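DUF4848 domain-containing protein (PDB 4LB8) is of unknown function but belongs to the DUF4848 family, is made with a signal sequence and lipoprotein motif and is probably exported to the cell envelope. Local coordinates at residues M103-D108 against T146-R151; Q68-E73 against E92-K97; R179-Y184 against R276-D281. All blocks are in the same frame, centred on the assembly; numbering follows the deposited sequence.

Contact 1: residues M103-D108 against T146-R151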
loop_
_atom_site.group_PDB
_atom_site.type_symbol
_atom_site.label_atom_id
_atom_site.label_comp_id
_atom_site.label_asym_id
_atom_site.label_seq_id
_atom_site.Cartn_x
_atom_site.Cartn_y
_atom_site.Cartn_z
HETATM N N MSE A 103 -13.215 -6.498 19.884
HETATM C CA MSE A 103 -11.917 -5.849 19.793
HETATM C C MSE A 103 -11.967 -4.755 18.720
HETATM O O MSE A 103 -12.571 -4.953 17.668
HETATM C CB MSE A 103 -11.011 -7.016 19.388
HETATM C CG MSE A 103 -9.604 -6.733 19.174
HETATM SE SE MSE A 103 -8.811 -8.416 18.665
HETATM C CE MSE A 103 -9.346 -8.640 16.881
ATOM N N PHE A 104 -11.355 -3.602 18.982
ATOM C CA PHE A 104 -11.344 -2.488 18.023
ATOM C C PHE A 104 -9.955 -2.342 17.403
ATOM O O PHE A 104 -8.985 -2.887 17.946
ATOM C CB PHE A 104 -11.850 -1.173 18.673
ATOM C CG PHE A 104 -13.356 -1.198 18.856
ATOM C CD1 PHE A 104 -14.208 -0.868 17.800
ATOM C CD2 PHE A 104 -13.924 -1.686 20.034
ATOM C CE1 PHE A 104 -15.596 -0.953 17.948
ATOM C CE2 PHE A 104 -15.319 -1.804 20.168
ATOM C CZ PHE A 104 -16.144 -1.427 19.128
ATOM N N ASN A 105 -9.877 -1.698 16.231
ATOM C CA ASN A 105 -8.637 -1.523 15.478
ATOM C C ASN A 105 -7.740 -0.500 16.156
ATOM O O ASN A 105 -8.080 0.693 16.229
ATOM C CB ASN A 105 -8.937 -1.108 14.031
ATOM C CG ASN A 105 -7.788 -1.221 13.058
ATOM O OD1 ASN A 105 -6.619 -1.108 13.396
ATOM N ND2 ASN A 105 -8.105 -1.379 11.797
ATOM N N THR A 106 -6.575 -0.991 16.635
ATOM C CA THR A 106 -5.535 -0.231 17.343
ATOM C C THR A 106 -4.516 0.404 16.376
ATOM O O THR A 106 -3.740 1.269 16.792
ATOM C CB THR A 106 -4.811 -1.127 18.358
ATOM O OG1 THR A 106 -4.309 -2.292 17.699
ATOM C CG2 THR A 106 -5.690 -1.524 19.507
ATOM N N ILE A 107 -4.508 -0.026 15.107
ATOM C CA ILE A 107 -3.584 0.503 14.105
ATOM C C ILE A 107 -4.242 1.701 13.369
ATOM O O ILE A 107 -3.695 2.806 13.412
ATOM C CB ILE A 107 -3.107 -0.615 13.133
ATOM C CG1 ILE A 107 -2.457 -1.781 13.924
ATOM C CG2 ILE A 107 -2.157 -0.051 12.069
ATOM C CD1 ILE A 107 -2.224 -3.080 13.120
ATOM N N ASP A 108 -5.401 1.487 12.710
ATOM C CA ASP A 108 -6.112 2.547 11.985
ATOM C C ASP A 108 -7.371 2.979 12.765
ATOM O O ASP A 108 -8.356 2.234 12.831
ATOM C CB ASP A 108 -6.457 2.060 10.570
ATOM C CG ASP A 108 -7.162 3.049 9.669
ATOM O OD1 ASP A 108 -7.395 4.201 10.110
ATOM O OD2 ASP A 108 -7.495 2.670 8.519
ATOM N N THR A 146 -4.845 -11.699 21.627
ATOM C CA THR A 146 -4.558 -10.888 22.826
ATOM C C THR A 146 -4.933 -9.432 22.549
ATOM O O THR A 146 -5.571 -8.778 23.377
ATOM C CB THR A 146 -3.081 -11.015 23.223
ATOM O OG1 THR A 146 -2.290 -10.653 22.084
ATOM C CG2 THR A 146 -2.715 -12.437 23.697
ATOM N N ASP A 147 -4.567 -8.961 21.349
ATOM C CA ASP A 147 -4.780 -7.599 20.865
ATOM C C ASP A 147 -5.053 -7.626 19.369
ATOM O O ASP A 147 -4.796 -8.648 18.732
ATOM C CB ASP A 147 -3.541 -6.720 21.185
ATOM C CG ASP A 147 -2.205 -7.267 20.682
ATOM O OD1 ASP A 147 -2.027 -7.360 19.448
ATOM O OD2 ASP A 147 -1.324 -7.564 21.526
ATOM N N PHE A 148 -5.545 -6.501 18.804
ATOM C CA PHE A 148 -5.842 -6.381 17.375
ATOM C C PHE A 148 -4.566 -6.539 16.506
ATOM O O PHE A 148 -4.632 -7.111 15.414
ATOM C CB PHE A 148 -6.545 -5.042 17.066
ATOM C CG PHE A 148 -6.932 -4.939 15.610
ATOM C CD1 PHE A 148 -8.074 -5.573 15.131
ATOM C CD2 PHE A 148 -6.099 -4.305 14.698
ATOM C CE1 PHE A 148 -8.385 -5.554 13.776
ATOM C CE2 PHE A 148 -6.403 -4.302 13.342
ATOM C CZ PHE A 148 -7.556 -4.912 12.892
ATOM N N LYS A 149 -3.421 -6.022 17.000
ATOM C CA LYS A 149 -2.114 -6.065 16.343
ATOM C C LYS A 149 -1.667 -7.519 16.095
ATOM O O LYS A 149 -1.061 -7.797 15.068
ATOM C CB LYS A 149 -1.064 -5.294 17.165
ATOM C CG LYS A 149 -1.293 -3.780 17.197
ATOM C CD LYS A 149 0.003 -2.984 17.449
ATOM C CE LYS A 149 -0.065 -1.530 17.011
ATOM N NZ LYS A 149 -0.615 -0.634 18.067
ATOM N N GLU A 150 -2.040 -8.449 16.979
ATOM C CA GLU A 150 -1.709 -9.866 16.831
ATOM C C GLU A 150 -2.457 -10.484 15.609
ATOM O O GLU A 150 -1.896 -11.337 14.921
ATOM C CB GLU A 150 -2.027 -10.603 18.131
ATOM C CG GLU A 150 -1.333 -11.944 18.284
ATOM C CD GLU A 150 -2.026 -12.887 19.256
ATOM O OE1 GLU A 150 -2.483 -12.410 20.321
ATOM O OE2 GLU A 150 -2.138 -14.094 18.940
ATOM N N ARG A 151 -3.679 -10.001 15.309
ATOM C CA ARG A 151 -4.491 -10.453 14.178
ATOM C C ARG A 151 -3.904 -9.995 12.832
ATOM O O ARG A 151 -3.908 -10.774 11.877
ATOM C CB ARG A 151 -5.940 -9.956 14.316
ATOM C CG ARG A 151 -6.891 -10.478 13.249
ATOM C CD ARG A 151 -8.217 -9.772 13.316
ATOM N NE ARG A 151 -9.065 -10.142 12.184
ATOM C CZ ARG A 151 -9.269 -9.375 11.117
ATOM N NH1 ARG A 151 -8.702 -8.174 11.034
ATOM N NH2 ARG A 151 -10.059 -9.789 10.135
#
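Asn105 lies over one face of the Phe148 ring, its CA 3.9 Å from the ring centroid and 14° off the ring normal, a CH-pi contact offset toward the rim. The amide of Asn105 then leans across the ring, Asn105 OD1 coming to 3.2 Å from Phe148 CE2 with amide and ring planes 33° apart.

Van der Waals contacts adjoin this pair. Ile107 CD1 sits at the edge of the Phe148 ring, near its plane. The chain of Met103, present as selenomethionine, crosses Phe148 at about a right angle; a bend at chi3 (76°) directs Met103 CE to 3.8 Å from Phe148 CD1, and the same methyl reaches Arg151 CD. Ile107 CG1 rests on Lys149 CE, and Thr106 OG1, a polar atom, lies against the aliphatic Lys149 CG at 3.4 Å.

The polar bonds lie within each segment or lead away from both. Asn105 OD1 accepts from Ile107 N at 2.9 Å in the carbonyl plane, an Asx turn, and from Asp108 N at 2.9 Å from above that plane, while ND2 is bonded to Asp111. In the other segment, Asp147 takes the N-cap position of the short helix, its OD1 accepting from Glu150 N at 2.7 Å. An alanine in place of Asn105 would probably leave Ile107 N, Asp108 N and Asp111 without this mate, letting the turn relax and the Phe148 rim lose its amide cover.

Tyr115 also meets the Phe148 ring, and Arg151 makes a cation-pi contact with Tyr184 of the second subunit. The chemistry implies a join held by shape and dispersion, in which a loop and a helix start, each stiffened by its own polar bonds, share one buried aromatic ring.

Contact 2: residues Q68-E73 against E92-K97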
loop_
_atom_site.group_PDB
_atom_site.type_symbol
_atom_site.label_atom_id
_atom_site.label_comp_id
_atom_site.label_asym_id
_atom_site.label_seq_id
_atom_site.Cartn_x
_atom_site.Cartn_y
_atom_site.Cartn_z
ATOM N N GLN A 68 -24.059 -9.052 14.415
ATOM C CA GLN A 68 -25.156 -8.517 13.601
ATOM C C GLN A 68 -25.668 -7.208 14.237
ATOM O O GLN A 68 -25.766 -6.180 13.562
ATOM C CB GLN A 68 -26.317 -9.527 13.496
ATOM C CG GLN A 68 -26.045 -10.768 12.692
ATOM C CD GLN A 68 -26.347 -10.601 11.223
ATOM O OE1 GLN A 68 -25.435 -10.618 10.384
ATOM N NE2 GLN A 68 -27.637 -10.493 10.869
ATOM N N GLU A 69 -25.954 -7.257 15.552
ATOM C CA GLU A 69 -26.448 -6.137 16.344
ATOM C C GLU A 69 -25.456 -4.976 16.368
ATOM O O GLU A 69 -25.858 -3.825 16.173
ATOM C CB GLU A 69 -26.726 -6.596 17.780
ATOM C CG GLU A 69 -27.935 -7.496 17.929
ATOM C CD GLU A 69 -28.256 -7.890 19.359
ATOM O OE1 GLU A 69 -27.573 -7.396 20.288
ATOM O OE2 GLU A 69 -29.205 -8.687 19.550
ATOM N N ALA A 70 -24.158 -5.287 16.615
ATOM C CA ALA A 70 -23.075 -4.317 16.729
ATOM C C ALA A 70 -22.933 -3.528 15.441
ATOM O O ALA A 70 -22.897 -2.296 15.495
ATOM C CB ALA A 70 -21.771 -5.028 17.077
ATOM N N ASP A 71 -22.927 -4.248 14.282
ATOM C CA ASP A 71 -22.815 -3.725 12.917
ATOM C C ASP A 71 -24.055 -2.864 12.554
ATOM O O ASP A 71 -23.898 -1.739 12.050
ATOM C CB ASP A 71 -22.592 -4.872 11.907
ATOM C CG ASP A 71 -21.147 -5.372 11.802
ATOM O OD1 ASP A 71 -20.221 -4.630 12.213
ATOM O OD2 ASP A 71 -20.937 -6.462 11.229
ATOM N N GLY A 72 -25.250 -3.374 12.869
ATOM C CA GLY A 72 -26.513 -2.666 12.684
ATOM C C GLY A 72 -26.526 -1.359 13.456
ATOM O O GLY A 72 -26.820 -0.320 12.877
ATOM N N GLU A 73 -26.124 -1.388 14.741
ATOM C CA GLU A 73 -26.021 -0.215 15.619
ATOM C C GLU A 73 -24.924 0.802 15.137
ATOM O O GLU A 73 -25.114 2.001 15.326
ATOM C CB GLU A 73 -25.746 -0.665 17.072
ATOM C CG GLU A 73 -25.825 0.448 18.112
ATOM C CD GLU A 73 -25.688 0.081 19.579
ATOM O OE1 GLU A 73 -25.802 -1.121 19.918
ATOM O OE2 GLU A 73 -25.503 1.012 20.400
ATOM N N GLU A 92 -18.292 6.540 21.637
ATOM C CA GLU A 92 -17.599 6.232 22.895
ATOM C C GLU A 92 -18.441 5.263 23.711
ATOM O O GLU A 92 -17.905 4.302 24.284
ATOM C CB GLU A 92 -17.285 7.497 23.722
ATOM C CG GLU A 92 -15.969 8.178 23.357
ATOM C CD GLU A 92 -14.697 7.352 23.466
ATOM O OE1 GLU A 92 -14.319 6.998 24.606
ATOM O OE2 GLU A 92 -14.063 7.087 22.416
ATOM N N LYS A 93 -19.773 5.497 23.716
ATOM C CA LYS A 93 -20.768 4.681 24.416
ATOM C C LYS A 93 -20.854 3.313 23.727
ATOM O O LYS A 93 -20.826 2.294 24.413
ATOM C CB LYS A 93 -22.126 5.411 24.479
ATOM C CG LYS A 93 -22.064 6.648 25.383
ATOM C CD LYS A 93 -23.305 7.534 25.334
ATOM C CE LYS A 93 -23.373 8.524 26.487
ATOM N NZ LYS A 93 -22.412 9.653 26.334
ATOM N N TYR A 94 -20.853 3.295 22.374
ATOM C CA TYR A 94 -20.836 2.092 21.533
ATOM C C TYR A 94 -19.612 1.198 21.857
ATOM O O TYR A 94 -19.790 0.002 22.113
ATOM C CB TYR A 94 -20.832 2.495 20.048
ATOM C CG TYR A 94 -20.704 1.348 19.066
ATOM C CD1 TYR A 94 -21.830 0.665 18.609
ATOM C CD2 TYR A 94 -19.462 0.983 18.547
ATOM C CE1 TYR A 94 -21.717 -0.372 17.684
ATOM C CE2 TYR A 94 -19.335 -0.061 17.632
ATOM C CZ TYR A 94 -20.467 -0.722 17.188
ATOM O OH TYR A 94 -20.336 -1.717 16.253
ATOM N N LYS A 95 -18.375 1.773 21.815
ATOM C CA LYS A 95 -17.130 1.055 22.117
ATOM C C LYS A 95 -17.204 0.446 23.514
ATOM O O LYS A 95 -17.041 -0.761 23.632
ATOM C CB LYS A 95 -15.929 1.977 22.002
ATOM C CG LYS A 95 -15.531 2.281 20.584
ATOM C CD LYS A 95 -14.246 3.123 20.546
ATOM C CE LYS A 95 -12.993 2.304 20.309
ATOM N NZ LYS A 95 -11.807 3.159 20.017
ATOM N N HIS A 96 -17.566 1.243 24.551
ATOM C CA HIS A 96 -17.733 0.746 25.915
ATOM C C HIS A 96 -18.660 -0.491 25.945
ATOM O O HIS A 96 -18.343 -1.476 26.619
ATOM C CB HIS A 96 -18.276 1.852 26.844
ATOM C CG HIS A 96 -18.567 1.363 28.238
ATOM N ND1 HIS A 96 -17.561 1.249 29.195
ATOM C CD2 HIS A 96 -19.726 0.905 28.777
ATOM C CE1 HIS A 96 -18.142 0.747 30.277
ATOM N NE2 HIS A 96 -19.443 0.518 30.075
ATOM N N LYS A 97 -19.785 -0.435 25.199
ATOM C CA LYS A 97 -20.797 -1.482 25.095
ATOM C C LYS A 97 -20.236 -2.796 24.511
ATOM O O LYS A 97 -20.494 -3.855 25.085
ATOM C CB LYS A 97 -21.995 -0.990 24.248
ATOM C CG LYS A 97 -23.149 -1.996 24.150
ATOM C CD LYS A 97 -24.351 -1.468 23.376
ATOM C CE LYS A 97 -25.479 -2.484 23.327
ATOM N NZ LYS A 97 -26.659 -1.996 22.556
#
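Tyr94 and Glu73 each carry CG anti to the backbone N (chi1 175° for Tyr94), which points CG of each toward the other helix; the Glu73 chain, extended beyond CG, carries its carboxylate on, and the two side chains slide past each other in opposite directions. Lys97 has all its side-chain torsions near anti, and its fully stretched chain brings NZ to the Glu73 carboxylate.

Tyr94 OH donates to the backbone Ala70 O over 2.7 Å. The oxygen lies at the ring edge, in the plane of the phenol, whereas the hydroxyl stands above the peptide carbonyl, 72° out of its plane. Ala70 CB approaches Tyr94 OH at 3.7 Å, and the small side chain probably helps the phenol tip come this near to the helix backbone. Farther along the same ring, Glu73 CD lies at the edge, 4.0 Å from Tyr94 CD1, with carboxylate and ring planes almost perpendicular.

The charged end of Glu73 works with Lys97. Lys97 NZ meets Glu73 OE1 on the syn side at 2.9 Å, forming a salt bridge, and OE1 also bonds to the hydroxyl of Tyr98, so that two groups from the same helix grip one carboxylate oxygen. Glu69 OE1 is 5.9 Å from Lys97 NZ, not in contact but likely to add to the negative potential around the ammonium.

Helices 63-80 and 84-98 form an antiparallel helical hairpin; the short segments run at 175° with axes 11.6 Å apart, a separation spanned by long side chains. Leu74 and Ile77 of helix 63-80 also pack on Tyr94, as do Phe104 and Pro114 from loops. On helix 63-80, Gln68 touches helix 48-57, and Asp71 forms a salt bridge with Arg208 of the second subunit.

Contact 3: residues R179-Y184 against R276-D281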
loop_
_atom_site.group_PDB
_atom_site.type_symbol
_atom_site.label_atom_id
_atom_site.label_comp_id
_atom_site.label_asym_id
_atom_site.label_seq_id
_atom_site.Cartn_x
_atom_site.Cartn_y
_atom_site.Cartn_z
ATOM N N ARG A 179 4.981 -1.384 -12.214
ATOM C CA ARG A 179 5.267 0.021 -12.512
ATOM C C ARG A 179 5.190 0.887 -11.227
ATOM O O ARG A 179 4.298 0.670 -10.411
ATOM C CB ARG A 179 4.300 0.579 -13.573
ATOM C CG ARG A 179 4.296 -0.111 -14.936
ATOM C CD ARG A 179 5.579 0.069 -15.718
ATOM N NE ARG A 179 5.543 -0.623 -17.006
ATOM C CZ ARG A 179 5.918 -1.887 -17.196
ATOM N NH1 ARG A 179 6.357 -2.619 -16.178
ATOM N NH2 ARG A 179 5.844 -2.433 -18.400
ATOM N N LYS A 180 6.119 1.851 -11.062
ATOM C CA LYS A 180 6.202 2.839 -9.961
ATOM C C LYS A 180 6.266 4.254 -10.518
ATOM O O LYS A 180 6.906 4.473 -11.548
ATOM C CB LYS A 180 7.485 2.679 -9.088
ATOM C CG LYS A 180 7.649 1.433 -8.281
ATOM C CD LYS A 180 9.091 1.266 -7.759
ATOM C CE LYS A 180 9.444 2.105 -6.553
ATOM N NZ LYS A 180 10.757 1.709 -5.978
ATOM N N VAL A 181 5.724 5.224 -9.780
ATOM C CA VAL A 181 5.850 6.638 -10.138
ATOM C C VAL A 181 5.920 7.483 -8.839
ATOM O O VAL A 181 5.278 7.166 -7.850
ATOM C CB VAL A 181 4.770 7.124 -11.152
ATOM C CG1 VAL A 181 3.378 7.159 -10.542
ATOM C CG2 VAL A 181 5.152 8.467 -11.784
ATOM N N GLY A 182 6.730 8.520 -8.859
ATOM C CA GLY A 182 6.875 9.430 -7.735
ATOM C C GLY A 182 7.106 10.874 -8.137
ATOM O O GLY A 182 7.582 11.155 -9.238
ATOM N N LEU A 183 6.725 11.789 -7.235
ATOM C CA LEU A 183 6.949 13.223 -7.309
ATOM C C LEU A 183 7.380 13.674 -5.905
ATOM O O LEU A 183 6.585 13.637 -4.954
ATOM C CB LEU A 183 5.729 13.998 -7.828
ATOM C CG LEU A 183 5.899 15.529 -7.986
ATOM C CD1 LEU A 183 7.087 15.889 -8.834
ATOM C CD2 LEU A 183 4.635 16.142 -8.535
ATOM N N TYR A 184 8.674 14.026 -5.788
ATOM C CA TYR A 184 9.326 14.424 -4.555
ATOM C C TYR A 184 9.700 15.893 -4.655
ATOM O O TYR A 184 10.306 16.299 -5.647
ATOM C CB TYR A 184 10.542 13.494 -4.263
ATOM C CG TYR A 184 10.090 12.052 -4.117
ATOM C CD1 TYR A 184 9.631 11.565 -2.891
ATOM C CD2 TYR A 184 9.968 11.218 -5.235
ATOM C CE1 TYR A 184 9.080 10.284 -2.775
ATOM C CE2 TYR A 184 9.415 9.937 -5.129
ATOM C CZ TYR A 184 8.978 9.474 -3.896
ATOM O OH TYR A 184 8.476 8.204 -3.765
ATOM N N ARG A 276 2.252 7.066 -17.766
ATOM C CA ARG A 276 1.738 6.235 -18.855
ATOM C C ARG A 276 1.451 4.801 -18.330
ATOM O O ARG A 276 0.429 4.216 -18.675
ATOM C CB ARG A 276 2.752 6.204 -19.996
ATOM C CG ARG A 276 2.231 5.624 -21.307
ATOM C CD ARG A 276 3.268 5.763 -22.399
ATOM N NE ARG A 276 4.554 5.174 -22.007
ATOM C CZ ARG A 276 5.688 5.331 -22.685
ATOM N NH1 ARG A 276 5.710 6.048 -23.799
ATOM N NH2 ARG A 276 6.809 4.756 -22.257
ATOM N N GLY A 277 2.327 4.297 -17.454
ATOM C CA GLY A 277 2.201 2.976 -16.844
ATOM C C GLY A 277 1.304 2.890 -15.623
ATOM O O GLY A 277 0.772 1.815 -15.355
ATOM N N VAL A 278 1.165 3.994 -14.836
ATOM C CA VAL A 278 0.345 4.038 -13.615
ATOM C C VAL A 278 -0.923 4.839 -13.937
ATOM O O VAL A 278 -0.832 6.023 -14.195
ATOM C CB VAL A 278 1.102 4.539 -12.348
ATOM C CG1 VAL A 278 0.190 4.551 -11.135
ATOM C CG2 VAL A 278 2.316 3.663 -12.054
ATOM N N PRO A 279 -2.109 4.196 -14.000
ATOM C CA PRO A 279 -3.327 4.920 -14.447
ATOM C C PRO A 279 -3.836 5.962 -13.457
ATOM O O PRO A 279 -3.621 5.811 -12.266
ATOM C CB PRO A 279 -4.359 3.792 -14.620
ATOM C CG PRO A 279 -3.872 2.710 -13.729
ATOM C CD PRO A 279 -2.387 2.758 -13.781
ATOM N N TYR A 280 -4.552 6.981 -13.948
ATOM C CA TYR A 280 -5.096 8.107 -13.169
ATOM C C TYR A 280 -5.811 7.621 -11.892
ATOM O O TYR A 280 -5.580 8.163 -10.817
ATOM C CB TYR A 280 -6.032 8.967 -14.054
ATOM C CG TYR A 280 -6.777 10.060 -13.317
ATOM C CD1 TYR A 280 -6.160 11.271 -13.011
ATOM C CD2 TYR A 280 -8.110 9.900 -12.959
ATOM C CE1 TYR A 280 -6.848 12.286 -12.342
ATOM C CE2 TYR A 280 -8.813 10.912 -12.306
ATOM C CZ TYR A 280 -8.177 12.101 -11.995
ATOM O OH TYR A 280 -8.877 13.073 -11.321
ATOM N N ASP A 281 -6.611 6.570 -11.999
ATOM C CA ASP A 281 -7.325 5.939 -10.885
ATOM C C ASP A 281 -6.376 5.619 -9.717
ATOM O O ASP A 281 -6.731 5.787 -8.541
ATOM C CB ASP A 281 -7.975 4.649 -11.433
ATOM C CG ASP A 281 -8.453 3.644 -10.432
ATOM O OD1 ASP A 281 -9.571 3.822 -9.909
ATOM O OD2 ASP A 281 -7.751 2.626 -10.234
#
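Arg179 meets Gly277 through its aliphatic CB and CG, while its flat guanidinium leads on to a cation-pi contact with Tyr209. No aromatic ring of either segment enters the interface: Tyr184 receives Arg151 of the second subunit in a cation-pi contact, and Tyr280 is paired edge-to-face with Trp274 and makes a cation-pi contact with Arg283. The contact joins two antiparallel sheets. Strand 179-188 lies between strands 171-175 and 191-201 in one of them, and residues 276-281 belong to the connection of the beta hairpin formed by strands 268-275 and 284-289 in the other.

Arg179 and Val181, alternate residues of the strand, both turn toward the hairpin connection, where Val278 fits against them. Val278 CG2 is 3.9 Å from Arg179 O and 4.0 Å from Arg179 CB. Arg179 CG in turn comes within 4.0 Å of Gly277 O. Val181 also touches Ile273 and Ser275, and Leu183, the next inward residue, packs on Ile271 and Ile273, continuing the apolar layer between the sheets. Val278 N is hydrogen-bonded to Ser275 OG within the connection.

Chi1 of Val181 (69°) sets CG1 between the backbone N and the carbonyl carbon, and the two valine side chains cross obliquely, Val181 CG1 3.9 Å from Val278 CB.

In the fold
Contacts 1 and 2 are neighbours, their centres 17 Å apart, and they meet directly: Phe104 CZ lies 3.8 Å from Tyr94 CE2, and Phe104 CG packs on Lys95 CE. Phe104 thus ties the loop of contact 1 to the helical hairpin of contact 2. Contact 3 lies on the opposite side of the chain's centre, in the beta-rich part, about 32 Å from contact 1 and 40 Å from contact 2 between centres. Within one chain it touches neither, yet the dimer reunites contacts 1 and 3, since Arg151 of contact 1 meets Tyr184 of the second subunit, a residue of the strand in contact 3.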